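Local structure of subtilisin-like serine protease (Fervidobacterium pennivorans, 1R6V) at residues Thr443-Thr455 with Thr482-Ser495. The protein is a calcium-binding, subtilisin-like serine protease that degrades keratin into peptides, allowing its bacterium to grow on native feathers. The protein carries 1 engineered substitution. Sequence-based numbering, arbitrary orientation.
Sequences TQGGVEEFQVVVT and TGPDGIARFPHIDS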
ATOM      1  N   THR A 443      10.197  22.785  12.710  1.00 19.27           N
ATOM      2  CA  THR A 443       8.957  22.927  13.460  1.00 19.83           C
ATOM      3  C   THR A 443       7.789  23.126  12.500  1.00 19.10           C
ATOM      4  O   THR A 443       6.630  23.103  12.905  1.00 20.60           O
ATOM      5  CB  THR A 443       9.027  24.135  14.417  1.00 22.18           C
ATOM      6  OG1 THR A 443       9.263  25.324  13.658  1.00 25.74           O
ATOM      7  CG2 THR A 443      10.158  23.960  15.414  1.00 24.70           C
ATOM      8  N   GLN A 444       8.101  23.319  11.228  1.00 17.94           N
ATOM      9  CA  GLN A 444       7.077  23.497  10.213  1.00 19.67           C
ATOM     10  C   GLN A 444       7.517  22.766   8.954  1.00 17.79           C
ATOM     11  O   GLN A 444       8.683  22.373   8.830  1.00 16.31           O
ATOM     12  CB  GLN A 444       6.874  24.985   9.920  1.00 24.35           C
ATOM     13  CG  GLN A 444       6.147  25.707  11.033  1.00 31.62           C
ATOM     14  CD  GLN A 444       5.923  27.177  10.738  1.00 35.33           C
ATOM     15  OE1 GLN A 444       5.376  27.548   9.691  1.00 38.74           O
ATOM     16  NE2 GLN A 444       6.341  28.027  11.665  1.00 38.43           N
ATOM     17  N   GLY A 445       6.578  22.563   8.037  1.00 16.13           N
ATOM     18  CA  GLY A 445       6.908  21.891   6.792  1.00 15.11           C
ATOM     19  C   GLY A 445       6.161  20.587   6.594  1.00 15.06           C
ATOM     20  O   GLY A 445       6.192  20.028   5.504  1.00 15.66           O
ATOM     21  N   GLY A 446       5.499  20.103   7.640  1.00 16.23           N
ATOM     22  CA  GLY A 446       4.749  18.856   7.518  1.00 15.89           C
ATOM     23  C   GLY A 446       3.607  18.786   8.508  1.00 16.64           C
ATOM     24  O   GLY A 446       3.463  19.668   9.362  1.00 17.84           O
ATOM     25  N   VAL A 447       2.762  17.765   8.380  1.00 15.51           N
ATOM     26  CA  VAL A 447       1.649  17.571   9.306  1.00 14.69           C
ATOM     27  C   VAL A 447       1.631  16.101   9.716  1.00 16.48           C
ATOM     28  O   VAL A 447       1.975  15.213   8.927  1.00 14.77           O
ATOM     29  CB  VAL A 447       0.273  17.933   8.683  1.00 15.57           C
ATOM     30  CG1 VAL A 447       0.194  19.432   8.407  1.00 16.46           C
ATOM     31  CG2 VAL A 447       0.053  17.142   7.409  1.00 14.59           C
ATOM     32  N   GLU A 448       1.246  15.845  10.961  1.00 15.16           N
ATOM     33  CA  GLU A 448       1.180  14.475  11.443  1.00 17.01           C
ATOM     34  C   GLU A 448       0.194  13.672  10.615  1.00 15.32           C
ATOM     35  O   GLU A 448       0.426  12.497  10.328  1.00 14.22           O
ATOM     36  CB  GLU A 448       0.774  14.458  12.919  1.00 19.39           C
ATOM     37  CG  GLU A 448       1.921  14.867  13.816  1.00 26.52           C
ATOM     38  CD  GLU A 448       1.510  15.037  15.258  1.00 30.57           C
ATOM     39  OE1 GLU A 448       0.816  14.144  15.788  1.00 31.79           O
ATOM     40  OE2 GLU A 448       1.898  16.062  15.860  1.00 34.47           O
ATOM     41  N   GLU A 449      -0.900  14.317  10.227  1.00 15.63           N
ATOM     42  CA  GLU A 449      -1.910  13.652   9.425  1.00 16.91           C
ATOM     43  C   GLU A 449      -2.861  14.598   8.713  1.00 16.38           C
ATOM     44  O   GLU A 449      -3.336  15.581   9.286  1.00 16.55           O
ATOM     45  CB  GLU A 449      -2.740  12.683  10.277  1.00 20.67           C
ATOM     46  CG  GLU A 449      -3.800  11.944   9.455  1.00 26.45           C
ATOM     47  CD  GLU A 449      -4.102  10.558   9.993  1.00 31.27           C
ATOM     48  OE1 GLU A 449      -3.278   9.639   9.784  1.00 35.02           O
ATOM     49  OE2 GLU A 449      -5.155  10.394  10.634  1.00 32.98           O
ATOM     50  N   PHE A 450      -3.113  14.293   7.446  1.00 15.39           N
ATOM     51  CA  PHE A 450      -4.067  15.040   6.634  1.00 13.87           C
ATOM     52  C   PHE A 450      -5.045  13.972   6.147  1.00 14.69           C
ATOM     53  O   PHE A 450      -4.621  12.884   5.768  1.00 13.07           O
ATOM     54  CB  PHE A 450      -3.384  15.686   5.421  1.00 13.90           C
ATOM     55  CG  PHE A 450      -4.344  16.343   4.480  1.00 13.21           C
ATOM     56  CD1 PHE A 450      -5.093  17.447   4.889  1.00 12.85           C
ATOM     57  CD2 PHE A 450      -4.535  15.831   3.193  1.00 13.87           C
ATOM     58  CE1 PHE A 450      -6.026  18.032   4.033  1.00 14.64           C
ATOM     59  CE2 PHE A 450      -5.461  16.400   2.324  1.00 14.34           C
ATOM     60  CZ  PHE A 450      -6.212  17.504   2.739  1.00 15.28           C
ATOM     61  N   GLN A 451      -6.340  14.260   6.176  1.00 14.18           N
ATOM     62  CA  GLN A 451      -7.306  13.269   5.690  1.00 17.41           C
ATOM     63  C   GLN A 451      -8.253  13.873   4.682  1.00 16.85           C
ATOM     64  O   GLN A 451      -8.569  15.060   4.749  1.00 16.36           O
ATOM     65  CB  GLN A 451      -8.145  12.706   6.836  1.00 20.10           C
ATOM     66  CG  GLN A 451      -7.380  11.891   7.863  1.00 25.54           C
ATOM     67  CD  GLN A 451      -8.300  11.228   8.874  1.00 27.70           C
ATOM     68  OE1 GLN A 451      -9.392  11.726   9.154  1.00 31.22           O
ATOM     69  NE2 GLN A 451      -7.859  10.105   9.434  1.00 31.90           N
ATOM     70  N   VAL A 452      -8.688  13.055   3.726  1.00 16.31           N
ATOM     71  CA  VAL A 452      -9.681  13.483   2.754  1.00 16.12           C
ATOM     72  C   VAL A 452     -10.817  12.499   3.032  1.00 16.88           C
ATOM     73  O   VAL A 452     -10.619  11.285   2.996  1.00 17.19           O
ATOM     74  CB  VAL A 452      -9.186  13.377   1.280  1.00 17.43           C
ATOM     75  CG1 VAL A 452     -10.328  13.749   0.320  1.00 17.26           C
ATOM     76  CG2 VAL A 452      -8.006  14.350   1.050  1.00 17.00           C
ATOM     77  N   VAL A 453     -11.983  13.033   3.370  1.00 16.69           N
ATOM     78  CA  VAL A 453     -13.151  12.216   3.685  1.00 17.68           C
ATOM     79  C   VAL A 453     -14.196  12.432   2.598  1.00 18.14           C
ATOM     80  O   VAL A 453     -14.711  13.538   2.453  1.00 18.17           O
ATOM     81  CB  VAL A 453     -13.768  12.624   5.041  1.00 19.32           C
ATOM     82  CG1 VAL A 453     -14.853  11.629   5.439  1.00 20.99           C
ATOM     83  CG2 VAL A 453     -12.682  12.692   6.121  1.00 20.49           C
ATOM     84  N   VAL A 454     -14.501  11.381   1.838  1.00 17.75           N
ATOM     85  CA  VAL A 454     -15.487  11.468   0.746  1.00 18.52           C
ATOM     86  C   VAL A 454     -16.765  10.761   1.195  1.00 18.70           C
ATOM     87  O   VAL A 454     -16.712   9.613   1.618  1.00 18.83           O
ATOM     88  CB  VAL A 454     -14.952  10.780  -0.538  1.00 18.39           C
ATOM     89  CG1 VAL A 454     -15.911  11.017  -1.720  1.00 16.80           C
ATOM     90  CG2 VAL A 454     -13.555  11.306  -0.869  1.00 19.02           C
ATOM     91  N   THR A 455     -17.904  11.448   1.106  1.00 19.54           N
ATOM     92  CA  THR A 455     -19.184  10.874   1.525  1.00 19.88           C
ATOM     93  C   THR A 455     -20.228  11.135   0.453  1.00 19.39           C
ATOM     94  O   THR A 455     -19.928  11.761  -0.560  1.00 19.74           O
ATOM     95  CB  THR A 455     -19.708  11.524   2.818  1.00 19.87           C
ATOM     96  OG1 THR A 455     -19.874  12.931   2.600  1.00 22.83           O
ATOM     97  CG2 THR A 455     -18.740  11.309   3.966  1.00 19.81           C
ATOM     98  N   THR A 482      -9.758   5.803  -0.650  1.00 16.25           N
ATOM     99  CA  THR A 482     -10.594   5.851   0.542  1.00 15.73           C
ATOM    100  C   THR A 482     -10.955   4.446   1.000  1.00 16.01           C
ATOM    101  O   THR A 482     -11.138   3.544   0.184  1.00 15.56           O
ATOM    102  CB  THR A 482     -11.901   6.659   0.325  1.00 15.67           C
ATOM    103  OG1 THR A 482     -12.675   6.055  -0.718  1.00 15.34           O
ATOM    104  CG2 THR A 482     -11.582   8.121  -0.045  1.00 15.51           C
ATOM    105  N   GLY A 483     -11.041   4.272   2.316  1.00 16.71           N
ATOM    106  CA  GLY A 483     -11.401   2.980   2.875  1.00 17.07           C
ATOM    107  C   GLY A 483     -12.910   2.877   3.022  1.00 17.64           C
ATOM    108  O   GLY A 483     -13.647   3.738   2.522  1.00 17.00           O
ATOM    109  N   PRO A 484     -13.408   1.846   3.719  1.00 19.36           N
ATOM    110  CA  PRO A 484     -14.852   1.672   3.903  1.00 19.45           C
ATOM    111  C   PRO A 484     -15.591   2.859   4.511  1.00 20.66           C
ATOM    112  O   PRO A 484     -16.801   3.011   4.311  1.00 21.69           O
ATOM    113  CB  PRO A 484     -14.942   0.429   4.784  1.00 20.38           C
ATOM    114  CG  PRO A 484     -13.675   0.484   5.582  1.00 19.70           C
ATOM    115  CD  PRO A 484     -12.656   0.864   4.525  1.00 18.72           C
ATOM    116  N   ASP A 485     -14.888   3.690   5.273  1.00 20.16           N
ATOM    117  CA  ASP A 485     -15.543   4.842   5.879  1.00 20.61           C
ATOM    118  C   ASP A 485     -15.340   6.116   5.072  1.00 18.18           C
ATOM    119  O   ASP A 485     -15.617   7.209   5.555  1.00 19.21           O
ATOM    120  CB  ASP A 485     -15.063   5.056   7.314  1.00 25.09           C
ATOM    121  CG  ASP A 485     -15.343   3.854   8.209  1.00 31.60           C
ATOM    122  OD1 ASP A 485     -16.415   3.218   8.060  1.00 34.44           O
ATOM    123  OD2 ASP A 485     -14.492   3.550   9.073  1.00 37.32           O
ATOM    124  N   GLY A 486     -14.849   5.961   3.844  1.00 16.76           N
ATOM    125  CA  GLY A 486     -14.646   7.102   2.967  1.00 16.87           C
ATOM    126  C   GLY A 486     -13.423   7.948   3.265  1.00 16.88           C
ATOM    127  O   GLY A 486     -13.230   9.017   2.684  1.00 16.56           O
ATOM    128  N   ILE A 487     -12.572   7.464   4.151  1.00 16.25           N
ATOM    129  CA  ILE A 487     -11.397   8.244   4.503  1.00 16.69           C
ATOM    130  C   ILE A 487     -10.112   7.801   3.824  1.00 16.60           C
ATOM    131  O   ILE A 487      -9.802   6.614   3.777  1.00 17.47           O
ATOM    132  CB  ILE A 487     -11.192   8.230   6.035  1.00 18.22           C
ATOM    133  CG1 ILE A 487     -12.441   8.799   6.715  1.00 19.29           C
ATOM    134  CG2 ILE A 487      -9.944   9.038   6.410  1.00 18.34           C
ATOM    135  CD1 ILE A 487     -12.534   8.515   8.198  1.00 22.84           C
ATOM    136  N   ALA A 488      -9.376   8.766   3.275  1.00 14.67           N
ATOM    137  CA  ALA A 488      -8.080   8.498   2.660  1.00 15.32           C
ATOM    138  C   ALA A 488      -7.167   9.262   3.616  1.00 15.92           C
ATOM    139  O   ALA A 488      -7.325  10.474   3.792  1.00 16.44           O
ATOM    140  CB  ALA A 488      -7.997   9.089   1.249  1.00 15.90           C
ATOM    141  N   ARG A 489      -6.236   8.550   4.244  1.00 15.60           N
ATOM    142  CA  ARG A 489      -5.342   9.148   5.231  1.00 16.18           C
ATOM    143  C   ARG A 489      -3.957   9.367   4.679  1.00 14.70           C
ATOM    144  O   ARG A 489      -3.398   8.488   4.022  1.00 13.91           O
ATOM    145  CB  ARG A 489      -5.214   8.244   6.468  1.00 19.20           C
ATOM    146  CG  ARG A 489      -6.524   7.775   7.070  1.00 26.12           C
ATOM    147  CD  ARG A 489      -6.263   6.859   8.268  1.00 31.61           C
ATOM    148  NE  ARG A 489      -5.802   7.605   9.438  1.00 37.71           N
ATOM    149  CZ  ARG A 489      -5.722   7.108  10.671  1.00 40.35           C
ATOM    150  NH1 ARG A 489      -6.069   5.847  10.914  1.00 41.84           N
ATOM    151  NH2 ARG A 489      -5.305   7.877  11.670  1.00 41.02           N
ATOM    152  N   PHE A 490      -3.395  10.537   4.985  1.00 12.83           N
ATOM    153  CA  PHE A 490      -2.058  10.901   4.530  1.00 13.57           C
ATOM    154  C   PHE A 490      -1.193  11.267   5.734  1.00 12.53           C
ATOM    155  O   PHE A 490      -1.142  12.425   6.119  1.00 11.91           O
ATOM    156  CB  PHE A 490      -2.145  12.106   3.583  1.00 12.63           C
ATOM    157  CG  PHE A 490      -2.889  11.810   2.308  1.00 12.74           C
ATOM    158  CD1 PHE A 490      -4.278  11.871   2.260  1.00 11.48           C
ATOM    159  CD2 PHE A 490      -2.193  11.441   1.167  1.00 13.27           C
ATOM    160  CE1 PHE A 490      -4.968  11.566   1.086  1.00 12.95           C
ATOM    161  CE2 PHE A 490      -2.868  11.131  -0.013  1.00 13.72           C
ATOM    162  CZ  PHE A 490      -4.257  11.194  -0.052  1.00 11.45           C
ATOM    163  N   PRO A 491      -0.475  10.294   6.310  1.00 11.76           N
ATOM    164  CA  PRO A 491       0.359  10.610   7.471  1.00 12.93           C
ATOM    165  C   PRO A 491       1.715  11.203   7.160  1.00 12.86           C
ATOM    166  O   PRO A 491       2.368  10.835   6.181  1.00 11.38           O
ATOM    167  CB  PRO A 491       0.489   9.270   8.190  1.00 15.17           C
ATOM    168  CG  PRO A 491       0.417   8.270   7.073  1.00 18.87           C
ATOM    169  CD  PRO A 491      -0.558   8.840   6.072  1.00 12.93           C
ATOM    170  N   HIS A 492       2.111  12.145   8.006  1.00 11.83           N
ATOM    171  CA  HIS A 492       3.424  12.751   7.909  1.00 10.71           C
ATOM    172  C   HIS A 492       3.828  13.260   6.541  1.00 10.70           C
ATOM    173  O   HIS A 492       4.969  13.113   6.145  1.00 12.32           O
ATOM    174  CB  HIS A 492       4.433  11.736   8.443  1.00 12.14           C
ATOM    175  CG  HIS A 492       4.182  11.390   9.874  1.00 12.60           C
ATOM    176  ND1 HIS A 492       4.596  12.202  10.908  1.00 13.57           N
ATOM    177  CD2 HIS A 492       3.432  10.414  10.438  1.00 15.37           C
ATOM    178  CE1 HIS A 492       4.101  11.749  12.046  1.00 15.47           C
ATOM    179  NE2 HIS A 492       3.390  10.667  11.787  1.00 15.11           N
ATOM    180  N   ILE A 493       2.886  13.892   5.851  1.00 11.35           N
ATOM    181  CA  ILE A 493       3.155  14.465   4.547  1.00 11.85           C
ATOM    182  C   ILE A 493       3.510  15.951   4.716  1.00 12.85           C
ATOM    183  O   ILE A 493       3.353  16.530   5.794  1.00 12.95           O
ATOM    184  CB  ILE A 493       1.930  14.367   3.582  1.00 10.87           C
ATOM    185  CG1 ILE A 493       0.736  15.158   4.129  1.00 12.67           C
ATOM    186  CG2 ILE A 493       1.545  12.891   3.375  1.00 11.91           C
ATOM    187  CD1 ILE A 493      -0.346  15.428   3.054  1.00 12.87           C
ATOM    188  N   ASP A 494       4.003  16.551   3.639  1.00 13.65           N
ATOM    189  CA  ASP A 494       4.359  17.973   3.646  1.00 13.38           C
ATOM    190  C   ASP A 494       3.149  18.887   3.849  1.00 13.53           C
ATOM    191  O   ASP A 494       2.039  18.607   3.369  1.00 12.22           O
ATOM    192  CB  ASP A 494       4.950  18.418   2.295  1.00 14.29           C
ATOM    193  CG  ASP A 494       6.340  17.911   2.042  1.00 14.96           C
ATOM    194  OD1 ASP A 494       6.979  17.373   2.974  1.00 15.24           O
ATOM    195  OD2 ASP A 494       6.809  18.078   0.882  1.00 17.00           O
ATOM    196  N   SER A 495       3.376  20.005   4.528  1.00 13.17           N
ATOM    197  CA  SER A 495       2.317  20.996   4.642  1.00 15.64           C
ATOM    198  C   SER A 495       2.538  21.815   3.351  1.00 15.33           C
ATOM    199  O   SER A 495       3.599  21.722   2.735  1.00 16.09           O
ATOM    200  CB  SER A 495       2.517  21.874   5.871  1.00 16.09           C
ATOM    201  OG  SER A 495       3.806  22.463   5.864  1.00 16.01           O
TER
HETATM  202  O   HOH W   1       4.078  24.075   8.243  1.00 33.04           O
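Phe450 and Phe490 sit side by side across an antiparallel pair of strands, 449-455 and 487-491, in the first, Ig-like beta-sandwich domain of fervidolysin. Their side chains point the same way, Phe450 CD2 lying 4.1 Å from Phe490 CD1, and Met470 of strand 466-471 in the other sheet touches both. A chi1 of 174° sets Phe450 CG opposite the backbone N, and the ring meets Phe490 CD1 obliquely. Val452 extends the same apolar face, its CG2 reaching CE1 of Phe490, while Ile493 CD1 packs on Phe450 CB.

The other face is polar in its middle. Arg489 takes hold of Glu449 side-on: NH2 (2.7 Å) and NE (3.1 Å) both donate to OE2. NH2 meets the syn lone pair, whereas NE comes from above the carboxylate plane, and the two flat groups stand 76° apart. A bend at chi3 (74°) swings the guanidinium into this grip. Gln451 runs alongside Arg489, its amide carbon CD packed 3.7 Å from Ile487 CG2. Further along, both methyls of Val453 touch Ile487 CG1.

Where both strands turn a corner, at Glu448 and His492, Glu448 CA sits over the face of the His492 ring, whose ND1 is hydrogen-bonded to the backbone N of Trp404 in the catalytic domain. Beyond it, Ser495 N donates to Gly445 O at 3.0 Å, and one water joins Gly445 N to Ser495 OG.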